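Putative phophotriesterase (Proteus mirabilis, PDB 3RHG) is probably a zinc-dependent hydrolase of the phosphotriesterase family, acting on ester bonds with a pair of metal ions in each subunit. Local coordinates at residues Thr96-Ile101 against Gly132-Asp137. Residues are numbered along the deposited sequence; the frame is centred on the assembly and turned at random.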
# COMPACT_ATOMS: atom_id res chain seq x y z
N THR A 96 -19.68 12.84 8.06
CA THR A 96 -20.81 11.92 8.06
C THR A 96 -22.08 12.74 8.21
O THR A 96 -22.53 13.01 9.33
CB THR A 96 -20.69 10.89 9.22
OG1 THR A 96 -19.35 10.39 9.28
CG2 THR A 96 -21.67 9.72 9.01
N GLY A 97 -22.66 13.17 7.08
CA GLY A 97 -23.65 14.25 7.11
C GLY A 97 -25.08 13.78 7.30
O GLY A 97 -26.00 14.61 7.37
N SER A 98 -25.29 12.46 7.35
CA SER A 98 -26.63 11.91 7.28
C SER A 98 -26.80 10.71 8.19
O SER A 98 -25.84 9.97 8.44
CB SER A 98 -26.92 11.45 5.84
OG SER A 98 -28.22 10.90 5.76
N SER A 99 -28.02 10.50 8.67
CA SER A 99 -28.33 9.27 9.38
C SER A 99 -28.13 8.04 8.47
O SER A 99 -27.94 6.91 8.95
CB SER A 99 -29.77 9.33 9.90
OG SER A 99 -30.67 9.56 8.81
N SER A 100 -28.20 8.23 7.15
CA SER A 100 -28.11 7.07 6.24
C SER A 100 -26.75 6.38 6.32
O SER A 100 -26.61 5.20 5.94
CB SER A 100 -28.36 7.48 4.80
OG SER A 100 -27.21 8.18 4.29
N ILE A 101 -25.74 7.13 6.81
CA ILE A 101 -24.39 6.58 6.98
C ILE A 101 -23.91 6.62 8.45
O ILE A 101 -22.71 6.54 8.76
CB ILE A 101 -23.36 7.20 5.99
CG1 ILE A 101 -23.52 8.71 5.87
CG2 ILE A 101 -23.54 6.56 4.61
CD1 ILE A 101 -22.30 9.38 5.19
N GLY A 132 -32.04 6.66 -0.80
CA GLY A 132 -33.31 6.26 -1.36
C GLY A 132 -34.23 7.44 -1.65
O GLY A 132 -33.78 8.48 -2.19
N LYS A 133 -35.50 7.27 -1.28
CA LYS A 133 -36.53 8.27 -1.51
C LYS A 133 -36.28 9.59 -0.77
O LYS A 133 -36.94 10.58 -1.07
CB LYS A 133 -37.92 7.75 -1.13
CG LYS A 133 -38.36 6.50 -1.82
CD LYS A 133 -39.70 6.02 -1.19
CE LYS A 133 -40.28 4.77 -1.85
NZ LYS A 133 -40.88 5.06 -3.19
N ARG A 134 -35.38 9.61 0.21
CA ARG A 134 -35.09 10.88 0.87
C ARG A 134 -34.64 11.96 -0.12
O ARG A 134 -34.82 13.14 0.14
CB ARG A 134 -34.04 10.73 1.98
CG ARG A 134 -34.45 9.83 3.15
CD ARG A 134 -33.33 9.78 4.18
NE ARG A 134 -33.33 10.96 5.05
CZ ARG A 134 -32.29 11.37 5.77
NH1 ARG A 134 -31.13 10.72 5.74
NH2 ARG A 134 -32.42 12.43 6.54
N LEU A 135 -34.04 11.55 -1.23
CA LEU A 135 -33.56 12.52 -2.23
C LEU A 135 -34.68 13.04 -3.15
O LEU A 135 -34.47 13.99 -3.93
CB LEU A 135 -32.44 11.91 -3.09
CG LEU A 135 -31.19 11.38 -2.35
CD1 LEU A 135 -30.11 11.08 -3.39
CD2 LEU A 135 -30.64 12.36 -1.30
N ALA A 136 -35.85 12.41 -3.10
CA ALA A 136 -37.01 12.85 -3.89
C ALA A 136 -37.87 13.89 -3.17
O ALA A 136 -38.90 14.34 -3.70
CB ALA A 136 -37.86 11.65 -4.29
N ASP A 137 -37.46 14.28 -1.96
CA ASP A 137 -38.21 15.29 -1.22
C ASP A 137 -38.10 16.64 -1.92
O ASP A 137 -37.22 16.84 -2.77
CB ASP A 137 -37.69 15.43 0.21
CG ASP A 137 -38.15 14.30 1.14
OD1 ASP A 137 -39.07 13.54 0.78
OD2 ASP A 137 -37.56 14.18 2.23
O HOH W 1 -29.96 12.70 8.26
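Ser-98 OG is gripped by several groups at once. The backbone N of Ser-100 donates to Ser-98 OG over 3.0 Å and nearly straight (168°), closing an ST turn. Arg-134 NH1 reaches the same Ser-98 OG at 2.9 Å in a weak, bent bond (126°). The carboxylate of Glu-131 also meets this hydroxyl through OE2, hydrogen-bonds Ser-100 OG with the same oxygen, and pairs by its OE1 with Arg-134 NH1 in a salt bridge, the stronger tie of that nitrogen. The chi1 of Ser-98 (180°) places its hydroxyl at the edge of the guanidinium, near its plane. Ser-99 OG comes in obliquely, 3.3 Å from Arg-134 NH1 but at an angle too poor for a bond. A water lying in the guanidinium plane bridges the other terminal nitrogen to the backbone, accepting from Arg-134 NH2 and from Ser-99 N, each 3.0 Å from its oxygen. The Arg-134 side chain, kinked at chi3, extends from 132-137 to the serine turn, its guanidinium held by the salt bridge to Glu-131, the water and the weak bond to Ser-98. The contact thus joins two loops at the C-terminal ends of the strands of the (β/α)8 barrel, the side that carries the metals: 96-101, between strand 89-94 and helix 105-115, where Thr-96 OG1 hydrogen-bonds the zinc ligand His-25, and 132-137, between helices 128-131 and 139-151.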